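Local coordinates for probable intron-encoded endonuclease 1 (Wickerhamomyces canadensis, PDB 6X1J), which cleaves DNA at its recognition sequence as a LAGLIDADG homing endonuclease involved in homing of an intron of the mitochondrial 21S rRNA gene, at residues G42-D47 and Y143-D148; G46-I50 and L61-W65; I35-I41 and Y135-S140. All coordinates share one frame. Numbering follows the deposited sequence.

Contact 1: residues G42-D47 and Y143-D148; sequences GNILGD and YWFMDD. With K (potassium ion), chain E; K (potassium ion), chain D; nucleotides of chain C; nucleotides of chain B.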
loop_
_atom_site.group_PDB
_atom_site.type_symbol
_atom_site.label_atom_id
_atom_site.label_comp_id
_atom_site.label_asym_id
_atom_site.label_seq_id
_atom_site.Cartn_x
_atom_site.Cartn_y
_atom_site.Cartn_z
ATOM N N GLY A 42 2.740 2.285 -3.926
ATOM C CA GLY A 42 3.067 1.074 -3.148
ATOM C C GLY A 42 1.840 0.519 -2.443
ATOM O O GLY A 42 1.629 -0.719 -2.499
ATOM N N ASN A 43 1.052 1.378 -1.784
ATOM C CA ASN A 43 -0.047 0.923 -0.903
ATOM C C ASN A 43 -1.143 0.272 -1.753
ATOM O O ASN A 43 -1.855 -0.608 -1.226
ATOM C CB ASN A 43 -0.550 2.065 -0.031
ATOM C CG ASN A 43 0.358 2.356 1.151
ATOM O OD1 ASN A 43 0.665 3.521 1.397
ATOM N ND2 ASN A 43 0.802 1.321 1.874
ATOM N N ILE A 44 -1.334 0.720 -2.999
ATOM C CA ILE A 44 -2.434 0.236 -3.903
ATOM C C ILE A 44 -2.067 -1.173 -4.360
ATOM O O ILE A 44 -2.936 -2.076 -4.355
ATOM C CB ILE A 44 -2.656 1.196 -5.084
ATOM C CG1 ILE A 44 -3.114 2.557 -4.575
ATOM C CG2 ILE A 44 -3.621 0.582 -6.086
ATOM C CD1 ILE A 44 -3.105 3.672 -5.615
ATOM N N LEU A 45 -0.803 -1.365 -4.669
ATOM C CA LEU A 45 -0.231 -2.715 -4.975
ATOM C C LEU A 45 -0.418 -3.583 -3.730
ATOM O O LEU A 45 -0.815 -4.737 -3.878
ATOM C CB LEU A 45 1.239 -2.533 -5.368
ATOM C CG LEU A 45 1.442 -1.933 -6.768
ATOM C CD1 LEU A 45 2.881 -1.467 -6.958
ATOM C CD2 LEU A 45 1.046 -2.955 -7.864
ATOM N N GLY A 46 -0.294 -2.969 -2.543
ATOM C CA GLY A 46 -0.459 -3.617 -1.230
ATOM C C GLY A 46 -1.880 -3.628 -0.676
ATOM O O GLY A 46 -2.772 -4.223 -1.305
ATOM N N ASP A 47 -2.065 -3.028 0.509
ATOM C CA ASP A 47 -3.200 -3.272 1.435
ATOM C C ASP A 47 -4.331 -2.227 1.301
ATOM O O ASP A 47 -5.406 -2.413 1.933
ATOM C CB ASP A 47 -2.639 -3.293 2.855
ATOM C CG ASP A 47 -1.825 -4.549 3.149
ATOM O OD1 ASP A 47 -2.098 -5.601 2.530
ATOM O OD2 ASP A 47 -0.879 -4.446 3.915
ATOM N N TYR A 143 6.777 0.489 0.510
ATOM C CA TYR A 143 5.361 0.438 0.955
ATOM C C TYR A 143 4.715 -0.852 0.446
ATOM O O TYR A 143 4.001 -1.496 1.211
ATOM C CB TYR A 143 4.671 1.780 0.645
ATOM C CG TYR A 143 5.080 2.864 1.616
ATOM C CD1 TYR A 143 4.494 2.972 2.878
ATOM C CD2 TYR A 143 6.141 3.716 1.338
ATOM C CE1 TYR A 143 4.911 3.928 3.813
ATOM C CE2 TYR A 143 6.577 4.670 2.263
ATOM C CZ TYR A 143 5.969 4.770 3.503
ATOM O OH TYR A 143 6.406 5.728 4.381
ATOM N N TRP A 144 4.937 -1.220 -0.817
ATOM C CA TRP A 144 4.429 -2.485 -1.391
ATOM C C TRP A 144 4.930 -3.623 -0.510
ATOM O O TRP A 144 4.150 -4.487 -0.130
ATOM C CB TRP A 144 4.964 -2.636 -2.789
ATOM C CG TRP A 144 4.426 -3.791 -3.551
ATOM C CD1 TRP A 144 3.338 -4.566 -3.277
ATOM C CD2 TRP A 144 4.891 -4.170 -4.848
ATOM N NE1 TRP A 144 3.133 -5.446 -4.304
ATOM C CE2 TRP A 144 4.078 -5.228 -5.275
ATOM C CE3 TRP A 144 5.943 -3.727 -5.665
ATOM C CZ2 TRP A 144 4.273 -5.847 -6.515
ATOM C CZ3 TRP A 144 6.165 -4.359 -6.866
ATOM C CH2 TRP A 144 5.327 -5.395 -7.284
ATOM N N PHE A 145 6.197 -3.574 -0.155
ATOM C CA PHE A 145 6.820 -4.642 0.667
ATOM C C PHE A 145 6.256 -4.648 2.106
ATOM O O PHE A 145 5.949 -5.730 2.646
ATOM C CB PHE A 145 8.353 -4.544 0.606
ATOM C CG PHE A 145 9.008 -5.725 1.292
ATOM C CD1 PHE A 145 9.081 -6.956 0.662
ATOM C CD2 PHE A 145 9.431 -5.634 2.606
ATOM C CE1 PHE A 145 9.563 -8.072 1.331
ATOM C CE2 PHE A 145 9.933 -6.748 3.266
ATOM C CZ PHE A 145 9.996 -7.961 2.629
ATOM N N MET A 146 6.059 -3.503 2.769
ATOM C CA MET A 146 5.524 -3.522 4.163
ATOM C C MET A 146 4.098 -4.075 4.116
ATOM O O MET A 146 3.698 -4.847 5.002
ATOM C CB MET A 146 5.573 -2.131 4.806
ATOM C CG MET A 146 7.008 -1.615 4.966
ATOM S SD MET A 146 7.216 -0.069 5.922
ATOM C CE MET A 146 7.040 1.199 4.667
ATOM N N ASP A 147 3.379 -3.791 3.046
ATOM C CA ASP A 147 1.980 -4.254 2.865
ATOM C C ASP A 147 1.989 -5.758 2.586
ATOM O O ASP A 147 1.523 -6.539 3.474
ATOM C CB ASP A 147 1.299 -3.427 1.785
ATOM C CG ASP A 147 0.915 -2.019 2.216
ATOM O OD1 ASP A 147 1.244 -1.639 3.369
ATOM O OD2 ASP A 147 0.253 -1.318 1.414
ATOM N N ASP A 148 2.572 -6.161 1.452
ATOM C CA ASP A 148 2.355 -7.498 0.821
ATOM C C ASP A 148 3.630 -8.351 0.830
ATOM O O ASP A 148 3.635 -9.450 0.235
ATOM C CB ASP A 148 1.775 -7.266 -0.578
ATOM C CG ASP A 148 0.262 -7.216 -0.531
ATOM O OD1 ASP A 148 -0.265 -6.849 0.525
ATOM O OD2 ASP A 148 -0.382 -7.566 -1.532
HETATM K K K E . -2.881 -6.657 -2.379
HETATM K K K D . -0.504 -7.372 4.263
ATOM P P DC C 17 -0.882 -9.771 1.880
ATOM O OP1 DC C 17 -1.828 -8.712 2.302
ATOM O OP2 DC C 17 -0.367 -9.736 0.480
ATOM O "O5'" DC C 17 0.313 -9.777 2.939
ATOM C "C5'" DC C 17 1.474 -10.661 2.939
ATOM C "C4'" DC C 17 1.489 -11.483 4.212
ATOM O "O4'" DC C 17 0.607 -12.638 4.110
ATOM C "C3'" DC C 17 2.831 -12.007 4.726
ATOM O "O3'" DC C 17 2.921 -11.666 6.132
ATOM C "C2'" DC C 17 2.745 -13.495 4.438
ATOM C "C1'" DC C 17 1.273 -13.807 4.558
ATOM N N1 DC C 17 0.793 -14.958 3.742
ATOM C C2 DC C 17 -0.099 -15.898 4.294
ATOM O O2 DC C 17 -0.455 -15.778 5.479
ATOM N N3 DC C 17 -0.548 -16.914 3.522
ATOM C C4 DC C 17 -0.179 -16.993 2.243
ATOM N N4 DC C 17 -0.627 -18.025 1.524
ATOM C C5 DC C 17 0.702 -16.042 1.654
ATOM C C6 DC C 17 1.140 -15.038 2.427
ATOM P P DC B 15 -4.663 -7.712 0.909
ATOM O OP1 DC B 15 -4.976 -9.088 0.458
ATOM O OP2 DC B 15 -3.398 -6.986 0.505
ATOM O "O5'" DC B 15 -5.939 -6.983 0.378
ATOM C "C5'" DC B 15 -6.136 -5.593 0.195
ATOM C "C4'" DC B 15 -7.511 -5.641 -0.424
ATOM O "O4'" DC B 15 -8.461 -6.199 0.514
ATOM C "C3'" DC B 15 -8.157 -4.414 -1.081
ATOM O "O3'" DC B 15 -8.253 -4.935 -2.420
ATOM C "C2'" DC B 15 -9.340 -4.135 -0.167
ATOM C "C1'" DC B 15 -9.693 -5.517 0.396
ATOM N N1 DC B 15 -10.337 -5.519 1.723
ATOM C C2 DC B 15 -11.517 -6.255 1.918
ATOM O O2 DC B 15 -11.991 -6.896 0.968
ATOM N N3 DC B 15 -12.118 -6.227 3.128
ATOM C C4 DC B 15 -11.562 -5.546 4.132
ATOM N N4 DC B 15 -12.184 -5.547 5.306
ATOM C C5 DC B 15 -10.347 -4.814 3.969
ATOM C C6 DC B 15 -9.793 -4.800 2.754
HETATM O O HOH W 1 0.641 -7.054 -4.191
HETATM O O HOH W 2 -0.067 -9.051 6.218
HETATM O O HOH W 3 -2.372 -10.066 4.703
HETATM O O HOH W 4 -5.454 -5.767 -3.296
HETATM O O HOH W 5 -2.674 -9.478 -1.528
HETATM O O HOH W 6 -2.076 -8.815 -4.575
#
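The ends of two helices, 34-45 and 138-148, meet here backbone against backbone, and glycine makes the approach possible. The CA atoms of G42 and W144 lie 4.2 Å apart, those of G46 and D147 4.8 Å. A side chain on G42 would run into CB of Y143, and one on G46 into CB of D147.

The one apolar side-chain pair is L45 with W144: CB of L45 sits over the face of the five-membered ring, 3.6 Å from its centroid, a CH-pi contact.

The direct hydrogen bonds converge on OD2 of D147, which accepts from ND2 of N43 (2.7 Å) and from the backbone N of D47 (3.0 Å). Water 1 bridges L45 O, W144 NE1 and D148 OD2.

Both potassium ions draw ligands from the two segments and from DNA. The chain E ion is held by G46 O (2.7 Å), D148 OD2 (2.8 Å), L45 O at longer range, and OP2 of DC15 of chain B. The chain D ion takes both carboxylate oxygens of D47 (3.0 Å each), D147 O (2.3 Å), and phosphates of both DNA strands, DC17 of chain C and DA14 of chain B. D47 also accepts a hydrogen bond from W65.

OD1 of D47 and OD1 of D148, equivalent LAGLIDADG-motif acids, stand 3.0 Å apart without a hydrogen bond; potassium probably offsets their charge, consistent with the family's paired-helix active site.

Contact 2: residues G46-I50 and L61-W65; sequences GDVYI and LQFEW. With K (potassium ion), chain D; K (potassium ion), chain E; nucleotides of chain B.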
loop_
_atom_site.group_PDB
_atom_site.type_symbol
_atom_site.label_atom_id
_atom_site.label_comp_id
_atom_site.label_asym_id
_atom_site.label_seq_id
_atom_site.Cartn_x
_atom_site.Cartn_y
_atom_site.Cartn_z
ATOM N N GLY A 46 -0.294 -2.969 -2.543
ATOM C CA GLY A 46 -0.459 -3.617 -1.230
ATOM C C GLY A 46 -1.880 -3.628 -0.676
ATOM O O GLY A 46 -2.772 -4.223 -1.305
ATOM N N ASP A 47 -2.065 -3.028 0.509
ATOM C CA ASP A 47 -3.200 -3.272 1.435
ATOM C C ASP A 47 -4.331 -2.227 1.301
ATOM O O ASP A 47 -5.406 -2.413 1.933
ATOM C CB ASP A 47 -2.639 -3.293 2.855
ATOM C CG ASP A 47 -1.825 -4.549 3.149
ATOM O OD1 ASP A 47 -2.098 -5.601 2.530
ATOM O OD2 ASP A 47 -0.879 -4.446 3.915
ATOM N N VAL A 48 -4.156 -1.171 0.505
ATOM C CA VAL A 48 -5.148 -0.072 0.486
ATOM C C VAL A 48 -6.240 -0.338 -0.569
ATOM O O VAL A 48 -5.963 -0.927 -1.670
ATOM C CB VAL A 48 -4.434 1.269 0.296
ATOM C CG1 VAL A 48 -5.422 2.356 -0.013
ATOM C CG2 VAL A 48 -3.643 1.638 1.541
ATOM N N TYR A 49 -7.461 0.011 -0.192
ATOM C CA TYR A 49 -8.683 0.094 -1.034
ATOM C C TYR A 49 -8.757 1.526 -1.568
ATOM O O TYR A 49 -8.886 2.473 -0.740
ATOM C CB TYR A 49 -9.894 -0.306 -0.196
ATOM C CG TYR A 49 -11.223 -0.345 -0.886
ATOM C CD1 TYR A 49 -11.365 -0.200 -2.255
ATOM C CD2 TYR A 49 -12.363 -0.582 -0.142
ATOM C CE1 TYR A 49 -12.611 -0.299 -2.869
ATOM C CE2 TYR A 49 -13.611 -0.669 -0.738
ATOM C CZ TYR A 49 -13.741 -0.531 -2.107
ATOM O OH TYR A 49 -14.982 -0.615 -2.673
ATOM N N ILE A 50 -8.506 1.689 -2.869
ATOM C CA ILE A 50 -8.731 2.996 -3.553
ATOM C C ILE A 50 -10.071 2.908 -4.282
ATOM O O ILE A 50 -10.199 2.141 -5.310
ATOM C CB ILE A 50 -7.541 3.466 -4.404
ATOM C CG1 ILE A 50 -7.823 4.844 -5.016
ATOM C CG2 ILE A 50 -7.119 2.421 -5.429
ATOM C CD1 ILE A 50 -6.562 5.590 -5.403
ATOM N N LEU A 61 -9.579 6.705 0.002
ATOM C CA LEU A 61 -8.822 5.552 0.532
ATOM C C LEU A 61 -9.497 5.049 1.803
ATOM O O LEU A 61 -9.746 5.882 2.724
ATOM C CB LEU A 61 -7.387 6.001 0.820
ATOM C CG LEU A 61 -6.706 6.784 -0.291
ATOM C CD1 LEU A 61 -5.303 7.229 0.122
ATOM C CD2 LEU A 61 -6.653 5.969 -1.582
ATOM N N GLN A 62 -9.767 3.750 1.875
ATOM C CA GLN A 62 -10.074 3.048 3.149
ATOM C C GLN A 62 -8.860 2.205 3.546
ATOM O O GLN A 62 -8.404 1.382 2.678
ATOM C CB GLN A 62 -11.317 2.170 3.051
ATOM C CG GLN A 62 -12.538 2.950 2.612
ATOM C CD GLN A 62 -13.829 2.169 2.726
ATOM O OE1 GLN A 62 -14.883 2.667 2.397
ATOM N NE2 GLN A 62 -13.758 0.936 3.198
ATOM N N PHE A 63 -8.375 2.429 4.781
ATOM C CA PHE A 63 -7.194 1.797 5.405
ATOM C C PHE A 63 -7.655 0.747 6.425
ATOM O O PHE A 63 -8.606 1.031 7.192
ATOM C CB PHE A 63 -6.340 2.839 6.113
ATOM C CG PHE A 63 -5.878 4.009 5.276
ATOM C CD1 PHE A 63 -4.867 3.865 4.345
ATOM C CD2 PHE A 63 -6.403 5.283 5.468
ATOM C CE1 PHE A 63 -4.411 4.954 3.617
ATOM C CE2 PHE A 63 -5.943 6.371 4.736
ATOM C CZ PHE A 63 -4.935 6.209 3.817
ATOM N N GLU A 64 -7.037 -0.440 6.421
ATOM C CA GLU A 64 -7.265 -1.462 7.479
ATOM C C GLU A 64 -5.979 -2.259 7.656
ATOM O O GLU A 64 -5.565 -2.901 6.667
ATOM C CB GLU A 64 -8.467 -2.350 7.159
ATOM C CG GLU A 64 -8.780 -3.334 8.274
ATOM C CD GLU A 64 -10.193 -3.882 8.257
ATOM O OE1 GLU A 64 -10.868 -3.698 7.228
ATOM O OE2 GLU A 64 -10.626 -4.474 9.275
ATOM N N TRP A 65 -5.363 -2.179 8.845
ATOM C CA TRP A 65 -4.162 -2.963 9.222
ATOM C C TRP A 65 -4.343 -3.548 10.624
ATOM O O TRP A 65 -5.072 -2.952 11.435
ATOM C CB TRP A 65 -2.874 -2.126 9.119
ATOM C CG TRP A 65 -2.402 -1.898 7.709
ATOM C CD1 TRP A 65 -1.796 -2.816 6.889
ATOM C CD2 TRP A 65 -2.458 -0.669 6.951
ATOM N NE1 TRP A 65 -1.483 -2.250 5.684
ATOM C CE2 TRP A 65 -1.886 -0.939 5.680
ATOM C CE3 TRP A 65 -2.938 0.624 7.202
ATOM C CZ2 TRP A 65 -1.777 0.038 4.686
ATOM C CZ3 TRP A 65 -2.819 1.591 6.225
ATOM C CH2 TRP A 65 -2.264 1.291 4.975
HETATM K K K D . -0.504 -7.372 4.263
HETATM K K K E . -2.881 -6.657 -2.379
ATOM P P DA B 14 -2.606 -6.726 7.473
ATOM O OP1 DA B 14 -1.427 -6.537 6.578
ATOM O OP2 DA B 14 -2.376 -6.221 8.883
ATOM O "O5'" DA B 14 -3.985 -6.168 6.903
ATOM C "C5'" DA B 14 -4.196 -5.738 5.539
ATOM C "C4'" DA B 14 -4.628 -6.902 4.677
ATOM O "O4'" DA B 14 -5.698 -7.653 5.324
ATOM C "C3'" DA B 14 -5.140 -6.554 3.284
ATOM O "O3'" DA B 14 -4.782 -7.705 2.510
ATOM C "C2'" DA B 14 -6.648 -6.598 3.472
ATOM C "C1'" DA B 14 -6.805 -7.744 4.454
ATOM N N9 DA B 14 -8.008 -7.766 5.274
ATOM C C8 DA B 14 -8.199 -7.180 6.500
ATOM N N7 DA B 14 -9.396 -7.374 6.996
ATOM C C5 DA B 14 -10.041 -8.123 6.024
ATOM C C6 DA B 14 -11.339 -8.645 5.941
ATOM N N6 DA B 14 -12.249 -8.521 6.905
ATOM N N1 DA B 14 -11.670 -9.335 4.832
ATOM C C2 DA B 14 -10.759 -9.463 3.864
ATOM N N3 DA B 14 -9.504 -9.025 3.828
ATOM C C4 DA B 14 -9.205 -8.355 4.951
ATOM P P DA B 16 -9.129 -4.306 -3.498
ATOM O OP1 DA B 16 -8.727 -4.860 -4.809
ATOM O OP2 DA B 16 -9.069 -2.854 -3.307
ATOM O "O5'" DA B 16 -10.569 -4.895 -3.142
ATOM C "C5'" DA B 16 -11.655 -3.962 -2.993
ATOM C "C4'" DA B 16 -12.962 -4.643 -2.653
ATOM O "O4'" DA B 16 -13.003 -4.929 -1.238
ATOM C "C3'" DA B 16 -14.145 -3.725 -2.938
ATOM O "O3'" DA B 16 -14.726 -4.194 -4.156
ATOM C "C2'" DA B 16 -15.054 -3.879 -1.733
ATOM C "C1'" DA B 16 -14.285 -4.701 -0.712
ATOM N N9 DA B 16 -14.125 -4.145 0.631
ATOM C C8 DA B 16 -13.121 -3.375 1.170
ATOM N N7 DA B 16 -13.289 -3.100 2.443
ATOM C C5 DA B 16 -14.495 -3.715 2.756
ATOM C C6 DA B 16 -15.227 -3.818 3.952
ATOM N N6 DA B 16 -14.845 -3.275 5.114
ATOM N N1 DA B 16 -16.373 -4.529 3.922
ATOM C C2 DA B 16 -16.750 -5.097 2.773
ATOM N N3 DA B 16 -16.141 -5.093 1.599
ATOM C C4 DA B 16 -15.009 -4.375 1.655
HETATM O O HOH W 7 -5.042 -0.562 4.244
HETATM O O HOH W 8 -6.816 -3.185 4.111
HETATM O O HOH W 2 -0.067 -9.051 6.218
HETATM O O HOH W 3 -2.372 -10.066 4.703
HETATM O O HOH W 4 -5.454 -5.767 -3.296
HETATM O O HOH W 5 -2.674 -9.478 -1.528
HETATM O O HOH W 6 -2.076 -8.815 -4.575
#
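V48 is the main bump on the 46-50 side. Its CG2 presses against CH2 of W65 (3.7 Å) and CD1 of F63 (3.8 Å), while CG1 reaches CD2 of L61 (4.1 Å), so the valine fills a hollow lined by three side chains of the facing strand. L61 closes the next part of the interface by bringing CD2 within 3.8 Å of CG1 of I50.

V48 stands just before a short antiparallel ladder. Y49 and Q62 form a hydrogen-bonded pair, with Q62 N to Y49 O at 3.0 Å and a weak return bond from Y49 N to Q62 O at 3.3 Å; I50 and L61 form the adjoining non-hydrogen-bonded pair. The side chains of Y49 and Q62 project from the face opposite that of I50 and L61, toward the DNA. There the Y49 ring packs over C5' of DA16 of chain B and its hydroxyl bonds a phosphate, while Q62 meets a guanine base.

Toward G46 the backbones diverge and water fills the gap: water 8 donates to D47 O (2.7 Å) and E64 O (2.9 Å), and water 7 accepts from E64 N and donates weakly to D47 O. Beyond it, W65 NE1 donates to D47 OD2 (2.9 Å), a carboxylate that also binds potassium.

Strand 49-51 is outermost and 60-65 next in a four-stranded antiparallel sheet, one of two forming the DNA-binding saddle. Strand 60-65 also pairs with 98-105; helix 34-45 packs against V48, I50, L61 and W65, and helix 68-77 against F63 and W65.

Contact 3: residues I35-I41 and Y135-S140; sequences IQEETLI and YITERS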
loop_
_atom_site.group_PDB
_atom_site.type_symbol
_atom_site.label_atom_id
_atom_site.label_comp_id
_atom_site.label_asym_id
_atom_site.label_seq_id
_atom_site.Cartn_x
_atom_site.Cartn_y
_atom_site.Cartn_z
ATOM N N ILE A 35 5.867 12.635 -2.445
ATOM C CA ILE A 35 5.972 11.598 -1.379
ATOM C C ILE A 35 4.674 10.814 -1.298
ATOM O O ILE A 35 4.714 9.557 -1.258
ATOM C CB ILE A 35 6.342 12.206 -0.027
ATOM C CG1 ILE A 35 7.799 12.676 -0.031
ATOM C CG2 ILE A 35 6.053 11.196 1.076
ATOM C CD1 ILE A 35 8.247 13.333 1.257
ATOM N N GLN A 36 3.557 11.511 -1.267
ATOM C CA GLN A 36 2.241 10.853 -1.114
ATOM C C GLN A 36 1.977 9.970 -2.324
ATOM O O GLN A 36 1.416 8.872 -2.154
ATOM C CB GLN A 36 1.163 11.912 -0.962
ATOM C CG GLN A 36 1.225 12.575 0.401
ATOM C CD GLN A 36 0.451 13.869 0.509
ATOM O OE1 GLN A 36 0.180 14.567 -0.470
ATOM N NE2 GLN A 36 0.061 14.166 1.736
ATOM N N GLU A 37 2.368 10.446 -3.504
ATOM C CA GLU A 37 2.005 9.764 -4.762
ATOM C C GLU A 37 2.748 8.428 -4.734
ATOM O O GLU A 37 2.090 7.417 -4.981
ATOM C CB GLU A 37 2.350 10.623 -5.979
ATOM C CG GLU A 37 1.947 9.991 -7.294
ATOM C CD GLU A 37 2.656 10.572 -8.513
ATOM O OE1 GLU A 37 2.796 11.807 -8.567
ATOM O OE2 GLU A 37 3.079 9.787 -9.408
ATOM N N GLU A 38 4.055 8.480 -4.459
ATOM C CA GLU A 38 4.983 7.312 -4.517
ATOM C C GLU A 38 4.633 6.357 -3.389
ATOM O O GLU A 38 4.580 5.151 -3.641
ATOM C CB GLU A 38 6.461 7.724 -4.506
ATOM C CG GLU A 38 6.839 8.536 -5.737
ATOM C CD GLU A 38 8.258 9.088 -5.748
ATOM O OE1 GLU A 38 9.115 8.598 -4.974
ATOM O OE2 GLU A 38 8.510 10.001 -6.549
ATOM N N THR A 39 4.341 6.869 -2.193
ATOM C CA THR A 39 3.827 6.022 -1.093
ATOM C C THR A 39 2.583 5.267 -1.603
ATOM O O THR A 39 2.464 4.041 -1.413
ATOM C CB THR A 39 3.511 6.870 0.152
ATOM O OG1 THR A 39 4.706 7.513 0.614
ATOM C CG2 THR A 39 2.931 6.002 1.229
ATOM N N LEU A 40 1.660 5.999 -2.198
ATOM C CA LEU A 40 0.293 5.504 -2.459
ATOM C C LEU A 40 0.380 4.466 -3.589
ATOM O O LEU A 40 -0.419 3.507 -3.609
ATOM C CB LEU A 40 -0.597 6.685 -2.860
ATOM C CG LEU A 40 -2.011 6.307 -3.315
ATOM C CD1 LEU A 40 -2.689 5.379 -2.328
ATOM C CD2 LEU A 40 -2.886 7.523 -3.527
ATOM N N ILE A 41 1.331 4.621 -4.488
ATOM C CA ILE A 41 1.502 3.597 -5.573
ATOM C C ILE A 41 1.847 2.261 -4.902
ATOM O O ILE A 41 1.280 1.218 -5.303
ATOM C CB ILE A 41 2.553 4.053 -6.602
ATOM C CG1 ILE A 41 1.961 5.148 -7.490
ATOM C CG2 ILE A 41 3.112 2.885 -7.402
ATOM C CD1 ILE A 41 3.006 6.098 -8.015
ATOM N N TYR A 135 6.306 5.069 -12.806
ATOM C CA TYR A 135 5.669 5.432 -11.499
ATOM C C TYR A 135 6.348 4.795 -10.284
ATOM O O TYR A 135 6.441 5.523 -9.294
ATOM C CB TYR A 135 4.173 5.086 -11.457
ATOM C CG TYR A 135 3.381 5.846 -12.491
ATOM C CD1 TYR A 135 2.904 7.128 -12.245
ATOM C CD2 TYR A 135 3.154 5.295 -13.748
ATOM C CE1 TYR A 135 2.204 7.833 -13.218
ATOM C CE2 TYR A 135 2.465 5.988 -14.731
ATOM C CZ TYR A 135 1.982 7.257 -14.466
ATOM O OH TYR A 135 1.286 7.904 -15.447
ATOM N N ILE A 136 6.725 3.504 -10.322
ATOM C CA ILE A 136 7.263 2.810 -9.114
ATOM C C ILE A 136 8.668 3.333 -8.796
ATOM O O ILE A 136 9.544 3.179 -9.609
ATOM C CB ILE A 136 7.220 1.298 -9.291
ATOM C CG1 ILE A 136 5.778 0.789 -9.317
ATOM C CG2 ILE A 136 8.041 0.640 -8.200
ATOM C CD1 ILE A 136 5.628 -0.712 -9.322
ATOM N N THR A 137 8.867 3.953 -7.636
ATOM C CA THR A 137 10.218 4.287 -7.116
ATOM C C THR A 137 10.557 3.319 -5.949
ATOM O O THR A 137 9.731 2.477 -5.558
ATOM C CB THR A 137 10.285 5.780 -6.733
ATOM O OG1 THR A 137 9.548 5.971 -5.524
ATOM C CG2 THR A 137 9.727 6.677 -7.828
ATOM N N GLU A 138 11.758 3.407 -5.423
ATOM C CA GLU A 138 12.154 2.638 -4.207
ATOM C C GLU A 138 11.216 2.963 -3.033
ATOM O O GLU A 138 10.862 1.992 -2.330
ATOM C CB GLU A 138 13.591 2.948 -3.786
ATOM C CG GLU A 138 14.631 2.593 -4.828
ATOM C CD GLU A 138 14.989 3.748 -5.738
ATOM O OE1 GLU A 138 14.168 4.726 -5.836
ATOM O OE2 GLU A 138 16.071 3.654 -6.353
ATOM N N ARG A 139 10.727 4.220 -2.891
ATOM C CA ARG A 139 9.746 4.549 -1.836
ATOM C C ARG A 139 8.513 3.660 -2.063
ATOM O O ARG A 139 8.084 3.000 -1.084
ATOM C CB ARG A 139 9.472 6.060 -1.760
ATOM C CG ARG A 139 8.543 6.479 -0.620
ATOM C CD ARG A 139 8.208 7.977 -0.616
ATOM N NE ARG A 139 9.352 8.821 -0.292
ATOM C CZ ARG A 139 9.679 9.225 0.935
ATOM N NH1 ARG A 139 8.950 8.843 1.981
ATOM N NH2 ARG A 139 10.763 9.971 1.099
ATOM N N SER A 140 7.983 3.596 -3.298
ATOM C CA SER A 140 6.806 2.753 -3.657
ATOM C C SER A 140 7.114 1.293 -3.303
ATOM O O SER A 140 6.236 0.614 -2.705
ATOM C CB SER A 140 6.393 2.843 -5.154
ATOM O OG SER A 140 6.339 4.178 -5.653
HETATM O O HOH W 9 9.781 10.223 -2.582
HETATM O O HOH W 10 6.400 8.105 2.617
#
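I35 begins the contact at its exposed end, its CG2 lying over one face of the R139 guanidinium, 3.8 Å from NH1. Two residues on, E37 turns its OE2 to the edge of the Y135 ring, 3.9 Å from CD1.

E38 is the polar centre. Its OE1 accepts a hydrogen bond from OG1 of T137 (2.7 Å) and another from water 9, which in turn accepts from R139 NE; the other carboxylate oxygen, OE2, makes a salt bridge with K34. Its backbone O accepts from OG of S140 (2.8 Å). T137 is the N-cap of helix 138-148, and its N donates to S140 OG at 3.2 Å, the N3-to-N-cap half of a capping box; the T137 hydroxyl goes to E38 instead.

T39 directs its CB away, yet OG1 comes to 3.7 Å from R139 CD. It donates to I35 O within its own helix and accepts from water 10, which links it to R139 NH1. At the inner end I41 is apolar: CD1 touches CB of Y135 (3.8 Å) and CG2 touches CG1 of I136 (3.9 Å).

With the CA atoms of E38 and S140 only 5.0 Å apart, the pairing joins helix 34-45 to the first turn of helix 138-148 and the turn leading into it. It is the end farther from DNA of the central helix pair characteristic of the LAGLIDADG fold, where one such helix from each pseudo-symmetric half builds the interface between them.

Contacts 1 and 3 are successive levels of one interface, with centres 10 Å apart: both pair helix 34-45 with helix 138-148, contact 3 at the level remote from DNA and contact 1 at the metal-bound end. Along the chain their segments alternate. Contact 2, nested within the loop closed by contact 3, shares G46 and D47 with contact 1; its centre is 9 Å from that of contact 1 and 15 Å from that of contact 3. The chain thus runs from the helix interface through the potassium sites into the DNA-binding sheet. Each helix leads into a four-stranded sheet of order 1-2-4-3, so the helix pair joins two similar halves around the cleavage site.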